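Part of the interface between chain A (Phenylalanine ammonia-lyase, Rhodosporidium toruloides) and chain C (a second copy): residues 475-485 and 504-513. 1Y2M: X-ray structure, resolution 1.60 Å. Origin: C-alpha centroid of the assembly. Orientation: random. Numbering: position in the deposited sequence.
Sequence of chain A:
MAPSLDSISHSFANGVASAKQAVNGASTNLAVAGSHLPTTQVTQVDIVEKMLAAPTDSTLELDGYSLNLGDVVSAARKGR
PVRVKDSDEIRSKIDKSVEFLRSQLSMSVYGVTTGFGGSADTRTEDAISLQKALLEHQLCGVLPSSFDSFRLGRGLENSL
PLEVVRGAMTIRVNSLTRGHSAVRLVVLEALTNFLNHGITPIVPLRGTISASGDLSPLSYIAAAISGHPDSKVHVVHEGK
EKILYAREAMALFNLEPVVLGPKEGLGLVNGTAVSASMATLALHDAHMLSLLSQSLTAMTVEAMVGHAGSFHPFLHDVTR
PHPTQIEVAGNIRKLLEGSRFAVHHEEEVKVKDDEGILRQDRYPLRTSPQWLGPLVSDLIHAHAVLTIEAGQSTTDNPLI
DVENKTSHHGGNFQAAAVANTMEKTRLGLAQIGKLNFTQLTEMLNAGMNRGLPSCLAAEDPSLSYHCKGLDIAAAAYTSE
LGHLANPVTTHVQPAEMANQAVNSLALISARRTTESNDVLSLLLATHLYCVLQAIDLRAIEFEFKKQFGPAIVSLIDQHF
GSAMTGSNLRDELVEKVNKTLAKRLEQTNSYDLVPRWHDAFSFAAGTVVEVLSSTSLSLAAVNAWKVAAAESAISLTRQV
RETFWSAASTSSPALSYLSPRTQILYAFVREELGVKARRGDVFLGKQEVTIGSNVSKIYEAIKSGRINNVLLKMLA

Chain A 475-485: AAYTSELGHLA
Chain C (504-513) SLALISARRT

This is a helix-to-helix contact between two copies of phenylalanine ammonia-lyase, held by one buried glutamate that pairs with two arginines, with a small apolar patch beside it. Residues 475-484 of chain A are helical, in a helix that begins earlier in the chain. In chain C the helix runs from C:Ala506 through C:Thr513 and continues beyond. The N-to-C directions differ by 39°, with a signed crossing angle of -39°, and the axes come no closer than 10.8 Å. That spacing leaves room for long side chains. The register is set by two CA pairs: A:Ala476 CA is 7.5 Å from C:Leu505 CA, and A:Glu480 CA is 7.1 Å from C:Ile508 CA. The two stretches bury 386 Å² together.

C:Leu505 is the N-cap residue, with phi/psi of 59/26. Before it, C:Ser504 has chi1 p, and its OG accepts a hydrogen bond from C:Ala506 N at 3.2 Å. From C:Leu505 O to C:Ser509 N (3.0 Å), regular i to i+4 bonds follow.

A:Glu480 points toward chain C. It is extended, with chi1 and chi2 both t and chi3 at -17°. C:Arg511 (m, t, p, chi4 -133°) meets it end on. Its NH1 donates to A:Glu480 OE1 at 2.9 Å and its NH2 to A:Glu480 OE2 at 2.9 Å. The angles of 174° and 169° are nearly straight, and OE2 lies near the guanidinium plane, so this is a two-pronged salt bridge. C:Arg512 (m, m, t, chi4 -146°) forms a second salt bridge, NH2 to A:Glu480 OE2 at 2.9 Å. Thus OE2 serves both arginines, and its carboxylate offsets positive charge in a buried setting.

Water 1 adds a bridge. It donates to A:Glu480 O at 2.9 Å and accepts from C:Arg512 NH2 at 2.9 Å. It also hydrogen bonds to A:His483 ND1 at 2.7 Å. A:His483 has chi1 t and chi2 -91°, and its ND1 is 3.9 Å from C:Arg512 NE. A:Leu484 (m, t) starts sideways, but its end approaches: CD1 is 3.6 Å from C:Arg512 NH2, at the guanidinium edge.

The apolar patch lies nearer the start of both stretches. C:Ile508 (m, t) points toward chain A. Its CD1 is 3.7 Å from A:Ala476 O and 4.3 Å from A:Ala476 CB. The small alanine suits this close approach. C:Leu505 (m, t) brings CD2 to 3.8 Å from A:Ser479 OG; the serine, chi1 m, has its hydroxyl hydrogen-bonded elsewhere in the structure.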

ATOM      1  N   ALA A 475       4.701   8.272  17.805  1.00  9.91           N
ATOM      2  CA  ALA A 475       3.685   8.265  16.740  1.00  8.82           C
ATOM      3  C   ALA A 475       4.322   8.333  15.363  1.00  9.96           C
ATOM      4  O   ALA A 475       3.972   7.564  14.466  1.00 10.30           O
ATOM      5  CB  ALA A 475       2.696   9.383  16.932  1.00 10.62           C
ATOM      6  N   ALA A 476       5.271   9.246  15.215  1.00  9.72           N
ATOM      7  CA  ALA A 476       5.950   9.406  13.925  1.00  9.60           C
ATOM      8  C   ALA A 476       6.623   8.125  13.504  1.00  7.65           C
ATOM      9  O   ALA A 476       6.555   7.740  12.308  1.00  8.56           O
ATOM     10  CB  ALA A 476       6.952  10.463  13.955  1.00 11.45           C
ATOM     11  N   TYR A 477       7.368   7.491  14.417  1.00  6.54           N
ATOM     12  CA  TYR A 477       8.051   6.243  14.048  1.00  8.69           C
ATOM     13  C   TYR A 477       7.048   5.163  13.607  1.00  7.34           C
ATOM     14  O   TYR A 477       7.248   4.447  12.632  1.00  8.75           O
ATOM     15  CB  TYR A 477       8.887   5.691  15.216  1.00  7.54           C
ATOM     16  CG  TYR A 477       9.895   6.679  15.775  1.00  8.37           C
ATOM     17  CD1 TYR A 477      10.563   7.556  14.957  1.00  9.95           C
ATOM     18  CD2 TYR A 477      10.194   6.698  17.129  1.00 10.55           C
ATOM     19  CE1 TYR A 477      11.487   8.454  15.478  1.00 10.07           C
ATOM     20  CE2 TYR A 477      11.098   7.584  17.659  1.00  7.09           C
ATOM     21  CZ  TYR A 477      11.747   8.478  16.846  1.00  9.50           C
ATOM     22  OH  TYR A 477      12.685   9.377  17.336  1.00  9.30           O
ATOM     23  N   THR A 478       5.927   5.069  14.339  1.00  7.61           N
ATOM     24  CA  THR A 478       4.874   4.097  14.042  1.00  7.93           C
ATOM     25  C   THR A 478       4.251   4.321  12.658  1.00  7.70           C
ATOM     26  O   THR A 478       3.999   3.375  11.889  1.00  9.75           O
ATOM     27  CB  THR A 478       3.832   4.130  15.177  1.00  7.71           C
ATOM     28  OG1 THR A 478       4.551   3.860  16.407  1.00  9.61           O
ATOM     29  CG2 THR A 478       2.788   3.041  14.978  1.00  9.79           C
ATOM     30  N   SER A 479       3.932   5.574  12.353  1.00  7.46           N
ATOM     31  CA  SER A 479       3.393   5.917  11.073  1.00  8.25           C
ATOM     32  C   SER A 479       4.347   5.488   9.930  1.00  9.46           C
ATOM     33  O   SER A 479       3.946   4.927   8.919  1.00  9.00           O
ATOM     34  CB  SER A 479       3.198   7.430  11.048  1.00 10.48           C
ATOM     35  OG  SER A 479       2.138   7.834  11.890  1.00  9.00           O
ATOM     36  N   GLU A 480       5.627   5.800  10.092  1.00  9.58           N
ATOM     37  CA  GLU A 480       6.642   5.433   9.087  1.00  8.57           C
ATOM     38  C   GLU A 480       6.750   3.932   8.911  1.00  8.04           C
ATOM     39  O   GLU A 480       6.801   3.414   7.768  1.00  9.06           O
ATOM     40  CB  GLU A 480       7.985   6.025   9.489  1.00  9.56           C
ATOM     41  CG  GLU A 480       8.997   5.785   8.422  1.00  9.19           C
ATOM     42  CD  GLU A 480      10.275   6.645   8.582  1.00  8.17           C
ATOM     43  OE1 GLU A 480      10.263   7.673   9.351  1.00 10.29           O
ATOM     44  OE2 GLU A 480      11.304   6.341   7.928  1.00 11.48           O
ATOM     45  N   LEU A 481       6.681   3.181  10.020  1.00  9.10           N
ATOM     46  CA  LEU A 481       6.659   1.708   9.922  1.00  9.51           C
ATOM     47  C   LEU A 481       5.460   1.176   9.114  1.00  7.60           C
ATOM     48  O   LEU A 481       5.552   0.171   8.420  1.00  7.16           O
ATOM     49  CB  LEU A 481       6.545   1.083  11.335  1.00  9.11           C
ATOM     50  CG  LEU A 481       7.862   1.135  12.076  1.00  8.39           C
ATOM     51  CD1 LEU A 481       7.682   0.802  13.559  1.00 13.13           C
ATOM     52  CD2 LEU A 481       8.888   0.202  11.456  1.00 10.67           C
ATOM     53  N   GLY A 482       4.302   1.840   9.246  1.00  7.78           N
ATOM     54  CA  GLY A 482       3.096   1.403   8.562  1.00  9.63           C
ATOM     55  C   GLY A 482       3.262   1.492   7.063  1.00  8.45           C
ATOM     56  O   GLY A 482       2.958   0.555   6.300  1.00 10.68           O
ATOM     57  N   HIS A 483       3.791   2.619   6.609  1.00  9.05           N
ATOM     58  CA  HIS A 483       4.009   2.822   5.178  1.00  9.08           C
ATOM     59  C   HIS A 483       5.072   1.864   4.662  1.00  8.95           C
ATOM     60  O   HIS A 483       4.943   1.297   3.597  1.00 10.04           O
ATOM     61  CB  HIS A 483       4.397   4.276   4.889  1.00  8.29           C
ATOM     62  CG  HIS A 483       4.869   4.501   3.482  1.00 11.72           C
ATOM     63  ND1 HIS A 483       6.197   4.400   3.138  1.00 13.10           N
ATOM     64  CD2 HIS A 483       4.205   4.868   2.357  1.00 10.71           C
ATOM     65  CE1 HIS A 483       6.326   4.666   1.845  1.00 14.01           C
ATOM     66  NE2 HIS A 483       5.130   4.931   1.345  1.00  9.28           N
ATOM     67  N   LEU A 484       6.113   1.633   5.454  1.00  6.22           N
ATOM     68  CA  LEU A 484       7.194   0.700   5.019  1.00  7.10           C
ATOM     69  C   LEU A 484       6.642  -0.705   4.782  1.00  9.39           C
ATOM     70  O   LEU A 484       7.103  -1.436   3.906  1.00  8.48           O
ATOM     71  CB  LEU A 484       8.269   0.646   6.094  1.00  8.86           C
ATOM     72  CG  LEU A 484       9.295   1.761   5.940  1.00  9.42           C
ATOM     73  CD1 LEU A 484      10.134   2.041   7.203  1.00  8.99           C
ATOM     74  CD2 LEU A 484      10.219   1.435   4.779  1.00 12.44           C
ATOM     75  N   ALA A 485       5.663  -1.086   5.582  1.00  9.69           N
ATOM     76  CA  ALA A 485       5.140  -2.470   5.568  1.00  7.27           C
ATOM     77  C   ALA A 485       4.353  -2.917   4.343  1.00  7.83           C
ATOM     78  O   ALA A 485       4.039  -4.098   4.237  1.00  9.67           O
ATOM     79  CB  ALA A 485       4.325  -2.736   6.813  1.00 11.19           C
TER
ATOM     80  N   SER C 504      -0.395  15.624  10.008  1.00  8.82           N
ATOM     81  CA  SER C 504      -0.282  15.598   8.561  1.00  8.11           C
ATOM     82  C   SER C 504       0.752  14.625   8.040  1.00  7.21           C
ATOM     83  O   SER C 504       0.658  14.220   6.892  1.00 11.03           O
ATOM     84  CB  SER C 504       0.085  17.013   8.040  1.00 10.74           C
ATOM     85  OG  SER C 504       1.432  17.311   8.277  1.00  7.98           O
ATOM     86  N   LEU C 505       1.784  14.337   8.838  1.00  7.69           N
ATOM     87  CA  LEU C 505       2.915  13.492   8.389  1.00  8.12           C
ATOM     88  C   LEU C 505       3.648  14.061   7.169  1.00  8.81           C
ATOM     89  O   LEU C 505       4.325  13.349   6.414  1.00  9.24           O
ATOM     90  CB  LEU C 505       2.516  12.010   8.179  1.00  8.25           C
ATOM     91  CG  LEU C 505       1.761  11.403   9.375  1.00  7.42           C
ATOM     92  CD1 LEU C 505       1.202  10.053   8.973  1.00 10.43           C
ATOM     93  CD2 LEU C 505       2.654  11.304  10.558  1.00 13.06           C
ATOM     94  N   ALA C 506       3.577  15.371   6.996  1.00  7.90           N
ATOM     95  CA  ALA C 506       4.166  15.993   5.802  1.00  8.37           C
ATOM     96  C   ALA C 506       5.676  15.732   5.666  1.00  8.31           C
ATOM     97  O   ALA C 506       6.169  15.496   4.567  1.00  9.00           O
ATOM     98  CB  ALA C 506       3.920  17.499   5.834  1.00 11.08           C
ATOM     99  N   LEU C 507       6.463  15.811   6.749  1.00  9.36           N
ATOM    100  CA  LEU C 507       7.890  15.657   6.555  1.00  9.28           C
ATOM    101  C   LEU C 507       8.222  14.224   6.126  1.00  8.61           C
ATOM    102  O   LEU C 507       9.076  13.999   5.260  1.00  8.49           O
ATOM    103  CB  LEU C 507       8.638  16.031   7.823  1.00  8.84           C
ATOM    104  CG  LEU C 507      10.166  16.005   7.641  1.00  9.33           C
ATOM    105  CD1 LEU C 507      10.632  16.840   6.444  1.00  8.47           C
ATOM    106  CD2 LEU C 507      10.861  16.365   8.889  1.00 12.03           C
ATOM    107  N   ILE C 508       7.551  13.255   6.738  1.00  7.99           N
ATOM    108  CA  ILE C 508       7.810  11.850   6.362  1.00  6.85           C
ATOM    109  C   ILE C 508       7.433  11.678   4.887  1.00  6.56           C
ATOM    110  O   ILE C 508       8.149  11.082   4.090  1.00  7.87           O
ATOM    111  CB  ILE C 508       7.007  10.869   7.218  1.00  8.85           C
ATOM    112  CG1 ILE C 508       7.431  10.977   8.693  1.00  8.19           C
ATOM    113  CG2 ILE C 508       7.165   9.432   6.701  1.00  9.58           C
ATOM    114  CD1 ILE C 508       6.461  10.335   9.680  1.00 11.45           C
ATOM    115  N   SER C 509       6.300  12.244   4.510  1.00  8.06           N
ATOM    116  CA  SER C 509       5.902  12.149   3.098  1.00  9.33           C
ATOM    117  C   SER C 509       6.929  12.800   2.171  1.00  9.04           C
ATOM    118  O   SER C 509       7.323  12.245   1.145  1.00  9.14           O
ATOM    119  CB  SER C 509       4.547  12.742   2.886  1.00  9.26           C
ATOM    120  OG  SER C 509       4.045  12.439   1.593  1.00  9.38           O
ATOM    121  N   ALA C 510       7.359  13.991   2.556  1.00  6.93           N
ATOM    122  CA  ALA C 510       8.433  14.693   1.835  1.00  7.52           C
ATOM    123  C   ALA C 510       9.731  13.896   1.700  1.00  6.40           C
ATOM    124  O   ALA C 510      10.406  13.911   0.646  1.00 10.54           O
ATOM    125  CB  ALA C 510       8.684  16.017   2.449  1.00  7.59           C
ATOM    126  N   ARG C 511      10.105  13.180   2.763  1.00  7.38           N
ATOM    127  CA  ARG C 511      11.259  12.311   2.719  1.00 10.05           C
ATOM    128  C   ARG C 511      11.061  11.216   1.709  1.00  8.38           C
ATOM    129  O   ARG C 511      12.001  10.953   0.915  1.00  9.74           O
ATOM    130  CB  ARG C 511      11.590  11.724   4.082  1.00  8.44           C
ATOM    131  CG  ARG C 511      12.224  12.729   5.050  1.00  8.29           C
ATOM    132  CD  ARG C 511      12.299  12.219   6.471  1.00  7.23           C
ATOM    133  NE  ARG C 511      12.785  10.821   6.410  1.00  8.61           N
ATOM    134  CZ  ARG C 511      12.248   9.802   7.053  1.00  8.98           C
ATOM    135  NH1 ARG C 511      11.247   9.982   7.893  1.00 10.39           N
ATOM    136  NH2 ARG C 511      12.705   8.582   6.799  1.00 11.20           N
ATOM    137  N   ARG C 512       9.884  10.610   1.695  1.00  8.76           N
ATOM    138  CA  ARG C 512       9.693   9.536   0.725  1.00  7.65           C
ATOM    139  C   ARG C 512       9.689  10.058  -0.722  1.00  5.90           C
ATOM    140  O   ARG C 512      10.184   9.409  -1.605  1.00  9.23           O
ATOM    141  CB  ARG C 512       8.435   8.777   1.031  1.00  9.88           C
ATOM    142  CG  ARG C 512       8.416   8.081   2.368  1.00  9.90           C
ATOM    143  CD  ARG C 512       9.650   7.214   2.547  1.00 12.17           C
ATOM    144  NE  ARG C 512       9.589   6.331   3.711  1.00 14.68           N
ATOM    145  CZ  ARG C 512      10.631   5.981   4.452  1.00 13.07           C
ATOM    146  NH1 ARG C 512      11.845   6.461   4.234  1.00 15.00           N
ATOM    147  NH2 ARG C 512      10.435   5.103   5.432  1.00 12.54           N
ATOM    148  N   THR C 513       9.082  11.217  -0.944  1.00  7.06           N
ATOM    149  CA  THR C 513       9.063  11.833  -2.296  1.00  8.70           C
ATOM    150  C   THR C 513      10.480  12.177  -2.740  1.00  8.49           C
ATOM    151  O   THR C 513      10.839  11.981  -3.881  1.00  9.52           O
ATOM    152  CB  THR C 513       8.167  13.022  -2.332  1.00  9.41           C
ATOM    153  OG1 THR C 513       6.868  12.578  -1.927  1.00  8.43           O
ATOM    154  CG2 THR C 513       7.999  13.603  -3.728  1.00  9.93           C
TER
HETATM  155  O   HOH W   1       7.524   4.945   5.456  1.00  7.93           O